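Local coordinates for protein Cyp101j2 (Sphingobium yanoikuyae, PDB 5KYO) that probably hydroxylates 1,8-cineole as a haem-containing cytochrome P450 monooxygenase, at residues 277-281 with 418-422; 302-306 with 362-367; 312-318 with 344-349. All coordinates share one frame; numbering follows the deposited sequence.

Interaction 1: residues 277-281 with 418-422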
# COMPACT_ATOMS: atom_id res chain seq x y z
N ASN A 277 -1.97 4.34 5.99
CA ASN A 277 -0.57 4.55 6.37
C ASN A 277 0.04 5.71 5.59
O ASN A 277 0.80 6.51 6.16
CB ASN A 277 0.22 3.27 6.15
CG ASN A 277 -0.13 2.22 7.16
OD1 ASN A 277 0.41 1.11 7.16
ND2 ASN A 277 -1.07 2.56 8.04
N MET A 278 -0.32 5.84 4.31
CA MET A 278 0.20 6.97 3.52
C MET A 278 -0.28 8.28 4.12
O MET A 278 0.50 9.22 4.28
CB MET A 278 -0.23 6.87 2.05
CG MET A 278 0.21 8.06 1.18
SD MET A 278 2.02 8.31 1.08
CE MET A 278 2.50 6.82 0.18
N LEU A 279 -1.57 8.36 4.42
CA LEU A 279 -2.12 9.56 5.06
C LEU A 279 -1.45 9.84 6.39
O LEU A 279 -1.26 11.01 6.78
CB LEU A 279 -3.64 9.44 5.27
CG LEU A 279 -4.53 9.51 4.04
CD1 LEU A 279 -5.91 8.94 4.36
CD2 LEU A 279 -4.66 10.97 3.60
N GLY A 280 -1.11 8.77 7.11
CA GLY A 280 -0.37 8.93 8.36
C GLY A 280 0.97 9.60 8.17
O GLY A 280 1.30 10.53 8.92
N PHE A 281 1.77 9.14 7.20
CA PHE A 281 3.07 9.76 6.94
C PHE A 281 2.90 11.20 6.46
O PHE A 281 3.64 12.09 6.88
CB PHE A 281 3.86 8.97 5.91
CG PHE A 281 4.63 7.80 6.48
CD1 PHE A 281 5.84 8.00 7.13
CD2 PHE A 281 4.18 6.49 6.30
CE1 PHE A 281 6.58 6.93 7.64
CE2 PHE A 281 4.90 5.41 6.80
CZ PHE A 281 6.11 5.63 7.47
N VAL A 418 3.08 -3.15 4.94
CA VAL A 418 2.82 -1.72 4.76
C VAL A 418 3.35 -1.01 6.02
O VAL A 418 2.85 -1.20 7.13
CB VAL A 418 1.32 -1.40 4.52
CG1 VAL A 418 1.18 0.04 4.17
CG2 VAL A 418 0.75 -2.27 3.37
N GLY A 419 4.42 -0.24 5.83
CA GLY A 419 4.98 0.58 6.91
C GLY A 419 4.00 1.61 7.41
O GLY A 419 3.01 1.89 6.73
N SER A 420 4.28 2.18 8.58
CA SER A 420 3.38 3.13 9.25
C SER A 420 4.07 4.00 10.31
O SER A 420 5.08 3.62 10.89
CB SER A 420 2.22 2.40 9.92
OG SER A 420 2.69 1.47 10.89
N VAL A 421 3.49 5.17 10.53
CA VAL A 421 3.72 5.97 11.73
C VAL A 421 2.69 5.45 12.74
O VAL A 421 1.51 5.34 12.42
CB VAL A 421 3.50 7.50 11.48
CG1 VAL A 421 3.85 8.32 12.72
CG2 VAL A 421 4.25 8.00 10.26
N LYS A 422 3.13 5.07 13.92
CA LYS A 422 2.22 4.66 14.98
C LYS A 422 1.29 5.82 15.34
O LYS A 422 1.68 7.01 15.18
CB LYS A 422 3.01 4.16 16.20
CG LYS A 422 3.91 2.97 15.90
CD LYS A 422 4.49 2.39 17.17
CE LYS A 422 5.41 1.19 16.91
NZ LYS A 422 6.31 0.98 18.08
O HOH W 1 1.22 5.87 9.00
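Asn277, Phe281 and Val421 carry most of this contact. It sets one side of helix 273-288 against the small antiparallel hairpin of strands 413-414 and 420-421 in the cytochrome P450 fold. This helix is the later part of the long helix that P450 nomenclature calls I. Asn277 faces the turn leading into strand 420-421. Its CB lies 3.2 Å from Gly419 O and 3.9 Å from Val418 CG1, and its CG reaches Ser420 CB.

One turn after Asn277, Phe281 offers a ring face to Val421 CG2, a CH-pi contact. Val421 CG2 is 3.7 Å from the centroid of the Phe281 ring and 20° off its normal, nearer the rim than the middle. Val421 holds CG1 anti to the backbone N (chi1 -176°), which leaves CG2 to meet the ring. Gly419 O lies at the ring edge, in its plane. Phe59 and His60 meet Phe281 edge-to-face, so the ring is fixed by more than the hairpin.

A water joins the two backbones. It donates to Asn277 O at 2.9 Å and accepts from Val421 N at 2.8 Å. Asn277 O also takes the helical bond from Phe281 N, at 3.0 Å.

Interaction 2: residues 302-306 with 362-367; sequences LIDDA and LGRKAR
Arg367 reaches across to Asp305 and grips its carboxylate end-on with two nitrogens. Asp305 has two deposited conformers, and these bonds belong to the one described here. Arg367 NH1 donates to Asp305 OD1 at 2.9 Å, with an N-H...O angle of 160°. Arg367 NH2 donates to Asp305 OD2 over a longer 3.3 Å. The salt bridge is not flat. The carboxylate and guanidinium planes are 60° apart, and both nitrogens meet the oxygens from above the carboxylate plane. With chi1 at -177°, the Asp305 carboxylate points away from its own backbone N and out to the arginine.

Arg367 NE and NH2 have further partners. NE pairs with Glu309, and NH2 bonds to Arg361 O and weakly, at 3.4 Å, to Leu362 O. Asp305 O lies over one guanidinium face and Arg364 CB over the opposite one, which probably limits rotation of the Arg367 guanidinium.

A water stands 3.0 Å from Asp305 OD1 and 2.7 Å from Arg364 O. Acceptors near it outnumber its protons, so not every such bond need be made at once. Arg364 turns its own guanidinium to Glu309 and to the backbone oxygens of Glu355, Asp356 and Glu359.

Beside the charges is a small apolar patch. Leu362 CD2 packs 3.7 Å from Ala306 CA, and Leu362 CD1 is 4.2 Å from Leu302 CD1. The contact joins the start of helix 303-313, the P450 K helix, to the irregular meander, whose Arg364 probably completes the P450 E-R-R triad with Glu309 and Arg312.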
# COMPACT_ATOMS: atom_id res chain seq x y z
N LEU A 302 -0.52 24.79 -4.26
CA LEU A 302 0.68 23.98 -4.09
C LEU A 302 0.35 22.51 -3.87
O LEU A 302 1.25 21.68 -3.79
CB LEU A 302 1.51 24.50 -2.92
CG LEU A 302 1.95 25.96 -2.98
CD1 LEU A 302 2.69 26.30 -1.71
CD2 LEU A 302 2.84 26.17 -4.18
N ILE A 303 -0.93 22.18 -3.74
CA ILE A 303 -1.28 20.85 -3.26
C ILE A 303 -0.98 19.76 -4.30
O ILE A 303 -0.49 18.68 -3.96
CB ILE A 303 -2.77 20.80 -2.83
CG1 ILE A 303 -2.91 21.49 -1.46
CG2 ILE A 303 -3.23 19.38 -2.72
CD1 ILE A 303 -4.31 21.46 -0.88
N ASP A 304 -1.24 20.07 -5.57
CA ASP A 304 -1.01 19.13 -6.66
C ASP A 304 0.44 18.62 -6.73
O ASP A 304 0.67 17.43 -6.98
CB ASP A 304 -1.40 19.77 -8.00
CG ASP A 304 -2.91 19.90 -8.17
OD1 ASP A 304 -3.66 19.20 -7.47
OD2 ASP A 304 -3.34 20.69 -9.03
N ASP A 305 1.41 19.50 -6.49
CA ASP A 305 2.83 19.16 -6.57
C ASP A 305 3.33 18.58 -5.25
O ASP A 305 4.21 17.74 -5.22
CB ASP A 305 3.63 20.41 -6.95
CG ASP A 305 5.10 20.15 -7.13
OD1 ASP A 305 5.48 19.51 -8.14
OD2 ASP A 305 5.88 20.60 -6.26
N ALA A 306 2.77 19.09 -4.15
CA ALA A 306 3.07 18.57 -2.82
C ALA A 306 2.65 17.11 -2.78
O ALA A 306 3.34 16.26 -2.24
CB ALA A 306 2.34 19.35 -1.75
N LEU A 362 9.23 20.86 -2.79
CA LEU A 362 8.29 21.21 -3.85
C LEU A 362 9.00 21.54 -5.17
O LEU A 362 8.41 21.49 -6.24
CB LEU A 362 7.43 22.41 -3.43
CG LEU A 362 6.63 22.22 -2.14
CD1 LEU A 362 5.65 23.37 -1.95
CD2 LEU A 362 5.89 20.89 -2.22
N GLY A 363 10.28 21.87 -5.11
CA GLY A 363 10.98 22.27 -6.33
C GLY A 363 11.30 21.18 -7.35
O GLY A 363 11.76 21.49 -8.45
N ARG A 364 11.04 19.92 -7.01
CA ARG A 364 11.70 18.80 -7.70
C ARG A 364 11.44 18.66 -9.19
O ARG A 364 10.30 18.58 -9.65
CB ARG A 364 11.34 17.48 -7.02
CG ARG A 364 12.01 17.31 -5.69
CD ARG A 364 12.15 15.87 -5.32
NE ARG A 364 12.64 15.72 -3.95
CZ ARG A 364 13.91 15.49 -3.62
NH1 ARG A 364 14.84 15.38 -4.56
NH2 ARG A 364 14.24 15.36 -2.35
N LYS A 365 12.54 18.60 -9.93
CA LYS A 365 12.52 18.48 -11.38
C LYS A 365 12.49 17.01 -11.78
O LYS A 365 12.05 16.67 -12.88
CB LYS A 365 13.74 19.17 -11.99
CG LYS A 365 13.83 20.66 -11.66
CD LYS A 365 15.00 21.33 -12.36
CE LYS A 365 14.99 22.83 -12.12
NZ LYS A 365 16.08 23.52 -12.87
N ALA A 366 12.97 16.15 -10.89
CA ALA A 366 12.93 14.72 -11.13
C ALA A 366 12.24 14.02 -9.96
O ALA A 366 12.62 14.20 -8.80
CB ALA A 366 14.35 14.17 -11.32
N ARG A 367 11.21 13.23 -10.27
CA ARG A 367 10.48 12.50 -9.24
C ARG A 367 10.16 11.07 -9.66
O ARG A 367 9.00 10.67 -9.69
CB ARG A 367 9.19 13.23 -8.88
CG ARG A 367 9.38 14.32 -7.86
CD ARG A 367 8.13 14.58 -7.02
NE ARG A 367 8.26 15.84 -6.29
CZ ARG A 367 7.75 17.00 -6.68
NH1 ARG A 367 7.02 17.07 -7.80
NH2 ARG A 367 7.94 18.09 -5.95
O HOH W 2 8.11 20.11 -9.38

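Interaction 3: residues 312-318 with 344-349. With HEM (protoporphyrin IX containing Fe), chain G.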
# COMPACT_ATOMS: atom_id res chain seq x y z
N ARG A 312 6.45 10.30 -3.62
CA ARG A 312 7.88 9.98 -3.76
C ARG A 312 8.57 9.78 -2.41
O ARG A 312 9.36 8.85 -2.24
CB ARG A 312 8.64 11.08 -4.52
CG ARG A 312 10.12 10.74 -4.69
CD ARG A 312 11.00 11.98 -4.83
NE ARG A 312 11.00 12.80 -3.62
CZ ARG A 312 11.74 12.55 -2.55
NH1 ARG A 312 12.52 11.49 -2.52
NH2 ARG A 312 11.70 13.36 -1.49
N ARG A 313 8.28 10.65 -1.45
CA ARG A 313 9.04 10.71 -0.20
C ARG A 313 8.71 9.58 0.78
O ARG A 313 9.58 9.13 1.53
CB ARG A 313 8.81 12.08 0.48
CG ARG A 313 9.38 12.26 1.90
CD ARG A 313 10.89 12.02 2.04
NE ARG A 313 11.28 12.24 3.43
CZ ARG A 313 11.13 11.34 4.39
NH1 ARG A 313 10.64 10.14 4.10
NH2 ARG A 313 11.46 11.62 5.63
N PHE A 314 7.48 9.07 0.73
CA PHE A 314 7.03 8.10 1.72
C PHE A 314 6.55 6.76 1.16
O PHE A 314 5.39 6.39 1.33
CB PHE A 314 5.90 8.72 2.56
CG PHE A 314 6.33 9.93 3.32
CD1 PHE A 314 7.18 9.80 4.41
CD2 PHE A 314 5.93 11.20 2.94
CE1 PHE A 314 7.60 10.90 5.14
CE2 PHE A 314 6.35 12.33 3.66
CZ PHE A 314 7.20 12.17 4.76
N PRO A 315 7.44 6.02 0.48
CA PRO A 315 7.04 4.68 0.03
C PRO A 315 6.73 3.80 1.25
O PRO A 315 7.38 3.98 2.27
CB PRO A 315 8.28 4.18 -0.72
CG PRO A 315 9.45 4.99 -0.09
CD PRO A 315 8.85 6.33 0.20
N VAL A 316 5.71 2.93 1.18
CA VAL A 316 5.36 2.14 2.35
C VAL A 316 5.33 0.62 2.12
O VAL A 316 5.48 -0.17 3.06
CB VAL A 316 3.97 2.58 2.92
CG1 VAL A 316 4.08 3.94 3.61
CG2 VAL A 316 2.88 2.61 1.82
N VAL A 317 5.16 0.20 0.87
CA VAL A 317 4.94 -1.24 0.58
C VAL A 317 6.23 -2.04 0.35
O VAL A 317 7.13 -1.58 -0.37
CB VAL A 317 4.02 -1.43 -0.63
CG1 VAL A 317 3.87 -2.91 -0.97
CG2 VAL A 317 2.64 -0.81 -0.36
N SER A 318 6.32 -3.20 1.01
CA SER A 318 7.37 -4.19 0.74
C SER A 318 6.75 -5.50 0.26
O SER A 318 6.23 -6.30 1.04
CB SER A 318 8.24 -4.42 1.98
OG SER A 318 8.83 -3.21 2.39
N THR A 344 9.52 -1.32 -2.19
CA THR A 344 9.40 -0.05 -2.88
C THR A 344 10.25 0.99 -2.16
O THR A 344 10.69 1.94 -2.78
CB THR A 344 7.94 0.43 -2.96
OG1 THR A 344 7.46 0.69 -1.64
CG2 THR A 344 7.05 -0.65 -3.57
N VAL A 345 10.47 0.78 -0.87
CA VAL A 345 11.20 1.70 0.01
C VAL A 345 12.63 1.95 -0.45
O VAL A 345 13.10 3.09 -0.45
CB VAL A 345 11.24 1.19 1.47
CG1 VAL A 345 11.99 2.17 2.38
CG2 VAL A 345 9.84 0.93 1.98
N VAL A 346 13.32 0.88 -0.87
CA VAL A 346 14.74 1.00 -1.22
C VAL A 346 14.93 1.65 -2.59
O VAL A 346 16.05 2.02 -2.95
CB VAL A 346 15.45 -0.37 -1.18
CG1 VAL A 346 15.15 -1.06 0.14
CG2 VAL A 346 15.00 -1.25 -2.33
N VAL A 347 13.84 1.85 -3.32
CA VAL A 347 13.91 2.47 -4.64
C VAL A 347 14.11 3.99 -4.53
O VAL A 347 15.17 4.51 -4.89
CB VAL A 347 12.64 2.15 -5.47
CG1 VAL A 347 12.63 2.96 -6.76
CG2 VAL A 347 12.59 0.67 -5.78
N ALA A 348 13.11 4.71 -4.02
CA ALA A 348 13.21 6.17 -3.96
C ALA A 348 14.21 6.65 -2.91
O ALA A 348 14.65 7.80 -2.96
CB ALA A 348 11.83 6.80 -3.68
N MET A 349 14.57 5.80 -1.96
CA MET A 349 15.51 6.22 -0.92
C MET A 349 16.97 5.98 -1.28
O MET A 349 17.87 6.38 -0.52
CB MET A 349 15.20 5.53 0.40
CG MET A 349 13.85 5.91 0.98
SD MET A 349 13.78 7.64 1.47
CE MET A 349 12.76 8.32 0.18
CHA HEM G . -0.93 -3.32 -6.10
CHB HEM G . 0.81 0.25 -3.32
CHC HEM G . -3.68 2.15 -3.01
CHD HEM G . -5.48 -1.89 -4.95
C1A HEM G . -0.04 -2.51 -5.45
C2A HEM G . 1.42 -2.63 -5.43
C3A HEM G . 1.89 -1.64 -4.64
C4A HEM G . 0.77 -0.86 -4.15
CMA HEM G . 3.39 -1.37 -4.34
CAA HEM G . 2.30 -3.69 -6.16
CBA HEM G . 2.36 -5.02 -5.42
CGA HEM G . 3.31 -5.96 -6.11
O1A HEM G . 4.53 -5.64 -6.22
O2A HEM G . 2.87 -7.05 -6.55
C1B HEM G . -0.25 1.11 -3.05
C2B HEM G . -0.17 2.40 -2.38
C3B HEM G . -1.41 2.91 -2.29
C4B HEM G . -2.32 1.97 -2.90
CMB HEM G . 1.13 3.08 -1.86
CAB HEM G . -1.92 4.26 -1.69
CBB HEM G . -1.15 5.25 -1.22
C1C HEM G . -4.56 1.23 -3.54
C2C HEM G . -5.98 1.42 -3.72
C3C HEM G . -6.48 0.29 -4.24
C4C HEM G . -5.38 -0.63 -4.43
CMC HEM G . -6.72 2.72 -3.31
CAC HEM G . -7.92 -0.08 -4.64
CBC HEM G . -8.96 0.76 -4.67
C1D HEM G . -4.44 -2.67 -5.40
C2D HEM G . -4.58 -3.99 -6.00
C3D HEM G . -3.17 -4.40 -6.37
C4D HEM G . -2.30 -3.33 -5.95
CMD HEM G . -5.82 -4.87 -6.29
CAD HEM G . -2.76 -5.73 -7.03
CBD HEM G . -2.42 -5.53 -8.51
CGD HEM G . -2.03 -6.87 -9.10
O1D HEM G . -2.55 -7.26 -10.17
O2D HEM G . -1.20 -7.57 -8.46
NA HEM G . -0.39 -1.41 -4.66
NB HEM G . -1.58 0.88 -3.34
NC HEM G . -4.22 -0.02 -4.00
ND HEM G . -3.09 -2.33 -5.38
FE HEM G . -2.29 -0.64 -4.50
O HOH W 3 13.70 9.76 -4.37
O HOH W 4 4.90 2.04 -1.47
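Val317 and Thr344, both of the haem pocket, meet where the chain leaving the P450 K helix (303-313) packs against the short helix 344-348, which corresponds to K'. Val317 CG2 lies 3.6 Å from the haem methine carbon CHB, and Thr344 CG2 touches the haem methyl CMA.

Two donors of Thr344 hold Val317 O. Thr344 OG1 donates to Val317 O at 2.6 Å, in the carbonyl plane and on a lone pair, with a C=O...donor angle of 134°. Thr344 N donates to Val317 O at 3.0 Å from nearly straight ahead of the carbonyl (163°). Thr344 places OG1 between its own backbone N and carbonyl carbon (chi1 64°), which brings the hydroxyl to the same oxygen as the N-H. OG1 also accepts from a water at 2.9 Å, and that water accepts from Val316 N. A valine here lacks the hydroxyl and would probably leave Val317 O with the backbone N-H alone and take away one acceptor of the water.

Pro315 CG packs 3.7 Å from Val345 CA on the helix. Farther along, Ala348 CB rests against Arg312 O. Arg312 is the arginine of the ExxR motif, and its NE forms a salt bridge with Glu309. Its NH1 binds Pro357 O and a water lying at the guanidinium edge, in plane. That water donates to Ala348 O at 2.6 Å, linking the two segments.

Met349 curls back through bends at chi2 and chi3. Its CE comes 3.5 Å from Arg313 O, a buried carbonyl oxygen with no hydrogen-bond partner in the model.

How the interactions relate
Interactions 1 and 3 adjoin on the haem side, with centres 12 Å apart. Gly419 N lies 3.0 Å from Val316 O, probably as a hydrogen bond, and Phe281 CD1 packs 3.5 Å from Phe314 CD1. Met278, Val317 and Thr344 are haem-pocket residues, while the Val418 side chain stays about 7 Å from the haem. Interaction 2 lies nearer the surface, its centre 17 Å from that of interaction 3. Both use helix 303-313. Glu309 draws Arg312, Arg364 and Arg367 together, which links them. Interactions 1 and 2 do not touch; their nearest atoms are about 9 Å apart. Along the chain, interaction 3 lies inside the loop closed by interaction 2, and both lie inside the loop closed by interaction 1.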